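Side-chain contacts in monosaccharide ABC transporter substrate-binding protein, CUT2 family (PDB 4YHS), which probably binds a monosaccharide or related solute in the periplasm and hands it to a membrane-bound ABC importer of the CUT2 family: residues A[27-32]-A[296-301]; A[72-77]-A[343-348]. All blocks are in the same frame, centred on the assembly; numbering follows the deposited sequence.

Interaction 1: A[27-32]-A[296-301]; sequences YPYDAA and ADSMVI
Tyr-29 reaches from strand 29-35 across to the start of helix 299-314, meeting Ile-301 with one ring face and Ser-298 with its phenolic end. Ile-301 supplies a CH-pi contact: its CG1 stands 3.8 Å from the centroid of the Tyr-29 ring and 16° off the ring normal, offset toward CZ. The isoleucine lies aslant across the ring, its CG2 over the same face, nearest Tyr-29 CD2 at 3.9 Å. The serine approaches differently, at the ring edge and near its plane. Tyr-29 OH and Ser-298 OG are 2.6 Å apart, and the CZ-OH-OG angle of about 112° suits a hydrogen bond, unsettled because the phenol proton has another acceptor within reach. Ser-298 occupies the N-cap position, yet its side chain makes no capping bond; with OG anti to the carbonyl carbon (chi1 -66°), the hydroxyl turns to the tyrosine instead. Phe-328 of strand 322-331 touches both Tyr-29 and Ser-298. A phenylalanine in place of Tyr-29 would probably keep the packing on Ile-301 but leave the Ser-298 hydroxyl without its phenolic partner. Apolar cover on a face and a polar partner at the edge together let a phenol be buried between strand and helix.

Interaction 2: A[72-77]-A[343-348]; sequences YWLGVD and ILPPDG
Helix 71-87 of the periplasmic binding protein domain turns the bare backbone of Gly-75 toward Pro-345, in the C-terminal segment beyond strand 322-331. The two CA atoms are 4.1 Å apart, a helix-to-loop spacing that leaves little room for a side chain. Pro-345 lays CB, CG and CD against the glycine: CD is 3.6 Å from Gly-75 CA, and CB is 3.7 Å from Gly-75 N. A beta carbon at Gly-75 would lie about 3.1 Å from Pro-345 CD, a tight approach, which suggests that the missing side chain allows the fit. Here the C-terminal segment runs past the beta-alpha-beta crossover helix between parallel strands 60-65 and 90-95 without any hydrogen bond between the two segments, by van der Waals contact. Leu-74 extends the surface, its side chain crossing the proline ring at about a right angle. Having CG anti to the backbone N (chi1 -169°) brings that atom to 4.0 Å from Pro-345 CB, while Leu-74 CD2 lies 4.1 Å from Pro-345 CG. Phe-349 adds to the apolar surroundings of Leu-74, and Pro-345 O accepts a hydrogen bond from Gln-340 NE2. Trp-73 leaves the helix away from the proline and meets Phe-65 and His-67 edge-to-face.

In the fold
From the N terminus the chain gives strand 29-35, then helix 71-87 and more of the mixed sheet, crosses to the four-strand parallel sheet, and returns to the mixed sheet by strand 293-296 before helix 299-314, where interaction 1 closes a loop with 263 residues between its segments. Only later, beyond strand 322-331, does 343-348 come back to 72-77 and close interaction 2, over 265 residues. The two loops therefore cross, their segments alternating. Their centres are 14 Å apart and they touch directly: Asp-297 OD2 lies 2.6 Å from Tyr-72 OH, a probable hydrogen bond, and Val-300 CG2 packs on Gly-75 O. Helices 71-87 and 299-314 thus connect the N-terminal strand with the C-terminal segment.

Interaction 1: A[27-32]-A[296-301]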
# COMPACT_ATOMS: atom_id res chain seq x y z
N TYR A 27 3.25 -17.66 2.42
CA TYR A 27 2.78 -17.75 3.78
C TYR A 27 3.66 -18.71 4.62
O TYR A 27 4.37 -19.54 4.06
CB TYR A 27 1.33 -18.22 3.78
CG TYR A 27 1.12 -19.55 3.11
CD1 TYR A 27 0.86 -19.61 1.75
CD2 TYR A 27 1.16 -20.75 3.83
CE1 TYR A 27 0.64 -20.82 1.12
CE2 TYR A 27 0.95 -21.96 3.22
CZ TYR A 27 0.69 -22.00 1.86
OH TYR A 27 0.46 -23.20 1.22
N PRO A 28 3.59 -18.62 5.97
CA PRO A 28 2.83 -17.62 6.73
C PRO A 28 3.45 -16.24 6.61
O PRO A 28 4.66 -16.14 6.37
CB PRO A 28 2.91 -18.15 8.18
CG PRO A 28 4.11 -19.06 8.19
CD PRO A 28 4.12 -19.68 6.85
N TYR A 29 2.64 -15.20 6.74
CA TYR A 29 3.12 -13.85 6.50
C TYR A 29 2.83 -12.99 7.72
O TYR A 29 1.75 -13.05 8.29
CB TYR A 29 2.46 -13.26 5.25
CG TYR A 29 3.27 -12.18 4.54
CD1 TYR A 29 4.26 -12.52 3.64
CD2 TYR A 29 3.04 -10.83 4.76
CE1 TYR A 29 5.02 -11.58 3.00
CE2 TYR A 29 3.80 -9.85 4.09
CZ TYR A 29 4.80 -10.26 3.21
OH TYR A 29 5.61 -9.36 2.54
N ASP A 30 3.81 -12.18 8.11
CA ASP A 30 3.65 -11.27 9.23
C ASP A 30 2.59 -10.26 8.87
O ASP A 30 2.68 -9.60 7.84
CB ASP A 30 4.96 -10.55 9.55
CG ASP A 30 5.98 -11.45 10.23
OD1 ASP A 30 5.60 -12.51 10.78
OD2 ASP A 30 7.16 -11.07 10.25
N ALA A 31 1.58 -10.18 9.74
CA ALA A 31 0.43 -9.30 9.55
C ALA A 31 0.07 -8.60 10.88
O ALA A 31 0.64 -8.89 11.94
CB ALA A 31 -0.76 -10.10 9.00
N ALA A 32 -0.89 -7.67 10.79
CA ALA A 32 -1.43 -6.96 11.93
C ALA A 32 -2.93 -6.89 11.76
O ALA A 32 -3.41 -6.38 10.74
CB ALA A 32 -0.84 -5.54 12.03
N ALA A 296 7.40 -1.05 2.85
CA ALA A 296 6.59 -1.81 1.91
C ALA A 296 5.31 -2.22 2.60
O ALA A 296 5.35 -2.70 3.73
CB ALA A 296 7.35 -3.01 1.41
N ASP A 297 4.19 -2.06 1.91
CA ASP A 297 2.88 -2.52 2.44
C ASP A 297 2.49 -3.88 1.90
O ASP A 297 1.40 -4.39 2.21
CB ASP A 297 1.76 -1.50 2.17
CG ASP A 297 1.30 -1.46 0.72
OD1 ASP A 297 2.03 -1.92 -0.17
OD2 ASP A 297 0.23 -0.89 0.48
N SER A 298 3.41 -4.49 1.18
CA SER A 298 3.17 -5.83 0.63
C SER A 298 1.80 -5.86 -0.09
O SER A 298 0.92 -6.67 0.24
CB SER A 298 3.20 -6.91 1.74
OG SER A 298 4.48 -7.04 2.31
N MSE A 299 1.61 -4.95 -1.04
CA MSE A 299 0.29 -4.85 -1.70
C MSE A 299 -0.10 -6.11 -2.46
O MSE A 299 -1.28 -6.41 -2.61
CB MSE A 299 0.24 -3.63 -2.64
CG MSE A 299 0.67 -3.80 -4.09
SE MSE A 299 2.60 -4.09 -4.29
CE MSE A 299 3.31 -2.26 -4.09
N VAL A 300 0.89 -6.86 -2.92
CA VAL A 300 0.60 -8.17 -3.52
C VAL A 300 -0.15 -9.08 -2.53
O VAL A 300 -1.18 -9.70 -2.86
CB VAL A 300 1.89 -8.89 -3.98
CG1 VAL A 300 1.57 -10.24 -4.52
CG2 VAL A 300 2.65 -8.09 -5.02
N ILE A 301 0.38 -9.14 -1.31
CA ILE A 301 -0.19 -9.92 -0.23
C ILE A 301 -1.58 -9.39 0.21
O ILE A 301 -2.43 -10.18 0.60
CB ILE A 301 0.77 -9.96 1.00
CG1 ILE A 301 2.19 -10.47 0.60
CG2 ILE A 301 0.19 -10.85 2.07
CD1 ILE A 301 2.24 -11.82 -0.13

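Interaction 2: A[72-77]-A[343-348]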
# COMPACT_ATOMS: atom_id res chain seq x y z
N TYR A 72 1.61 -0.35 -8.74
CA TYR A 72 0.95 -0.68 -7.50
C TYR A 72 -0.24 -1.61 -7.76
O TYR A 72 -0.32 -2.70 -7.20
CB TYR A 72 0.49 0.58 -6.76
CG TYR A 72 -0.04 0.25 -5.37
CD1 TYR A 72 -1.37 -0.13 -5.16
CD2 TYR A 72 0.80 0.31 -4.27
CE1 TYR A 72 -1.84 -0.46 -3.89
CE2 TYR A 72 0.34 0.02 -2.99
CZ TYR A 72 -0.99 -0.36 -2.81
OH TYR A 72 -1.46 -0.68 -1.55
N TRP A 73 -1.17 -1.19 -8.61
CA TRP A 73 -2.35 -2.02 -8.88
C TRP A 73 -1.99 -3.24 -9.73
O TRP A 73 -2.65 -4.28 -9.61
CB TRP A 73 -3.48 -1.16 -9.48
CG TRP A 73 -4.03 -0.32 -8.36
CD1 TRP A 73 -3.65 0.94 -7.99
CD2 TRP A 73 -4.99 -0.74 -7.37
NE1 TRP A 73 -4.33 1.34 -6.87
CE2 TRP A 73 -5.16 0.33 -6.47
CE3 TRP A 73 -5.72 -1.91 -7.17
CZ2 TRP A 73 -6.03 0.25 -5.39
CZ3 TRP A 73 -6.60 -1.97 -6.07
CH2 TRP A 73 -6.75 -0.90 -5.22
N LEU A 74 -0.92 -3.17 -10.52
CA LEU A 74 -0.42 -4.39 -11.15
C LEU A 74 0.04 -5.39 -10.09
O LEU A 74 -0.18 -6.59 -10.22
CB LEU A 74 0.73 -4.04 -12.11
CG LEU A 74 1.22 -5.11 -13.07
CD1 LEU A 74 0.11 -5.51 -14.05
CD2 LEU A 74 2.47 -4.60 -13.83
N GLY A 75 0.68 -4.92 -9.04
CA GLY A 75 1.03 -5.77 -7.92
C GLY A 75 -0.17 -6.40 -7.22
O GLY A 75 -0.18 -7.60 -6.91
N VAL A 76 -1.21 -5.61 -6.98
CA VAL A 76 -2.41 -6.17 -6.40
C VAL A 76 -3.02 -7.23 -7.34
O VAL A 76 -3.45 -8.29 -6.88
CB VAL A 76 -3.46 -5.09 -6.09
CG1 VAL A 76 -4.59 -5.69 -5.33
CG2 VAL A 76 -2.85 -3.95 -5.31
N ASP A 77 -3.04 -6.94 -8.65
CA ASP A 77 -3.53 -7.88 -9.67
C ASP A 77 -2.79 -9.22 -9.58
O ASP A 77 -3.39 -10.29 -9.61
CB ASP A 77 -3.38 -7.29 -11.06
CG ASP A 77 -3.82 -8.24 -12.15
OD1 ASP A 77 -5.01 -8.62 -12.18
OD2 ASP A 77 -3.00 -8.57 -12.99
N ILE A 343 6.10 -7.79 -2.62
CA ILE A 343 5.99 -6.35 -2.36
C ILE A 343 5.88 -5.50 -3.61
O ILE A 343 5.61 -4.31 -3.48
CB ILE A 343 7.18 -5.79 -1.50
CG1 ILE A 343 8.54 -6.02 -2.17
CG2 ILE A 343 7.16 -6.45 -0.12
CD1 ILE A 343 9.68 -5.28 -1.46
N LEU A 344 6.06 -6.11 -4.77
CA LEU A 344 5.89 -5.47 -6.07
C LEU A 344 5.46 -6.51 -7.09
O LEU A 344 5.67 -7.72 -6.88
CB LEU A 344 7.19 -4.82 -6.53
CG LEU A 344 7.64 -3.48 -5.95
CD1 LEU A 344 9.05 -3.17 -6.46
CD2 LEU A 344 6.67 -2.40 -6.35
N PRO A 345 4.89 -6.07 -8.22
CA PRO A 345 4.71 -7.07 -9.27
C PRO A 345 6.05 -7.50 -9.85
O PRO A 345 7.00 -6.72 -9.78
CB PRO A 345 3.87 -6.33 -10.32
CG PRO A 345 4.25 -4.91 -10.13
CD PRO A 345 4.44 -4.73 -8.66
N PRO A 346 6.14 -8.71 -10.42
CA PRO A 346 7.37 -9.08 -11.12
C PRO A 346 7.65 -8.09 -12.25
O PRO A 346 6.68 -7.57 -12.80
CB PRO A 346 7.05 -10.48 -11.69
CG PRO A 346 5.93 -10.99 -10.76
CD PRO A 346 5.13 -9.78 -10.48
N ASP A 347 8.91 -7.83 -12.57
CA ASP A 347 9.23 -7.10 -13.80
C ASP A 347 8.61 -7.77 -15.01
O ASP A 347 8.64 -8.98 -15.14
CB ASP A 347 10.73 -7.00 -14.02
CG ASP A 347 11.44 -6.31 -12.88
OD1 ASP A 347 11.37 -5.09 -12.81
OD2 ASP A 347 12.05 -7.01 -12.06
N GLY A 348 8.02 -6.98 -15.90
CA GLY A 348 7.56 -7.51 -17.17
C GLY A 348 6.18 -8.14 -17.06
O GLY A 348 5.59 -8.46 -18.07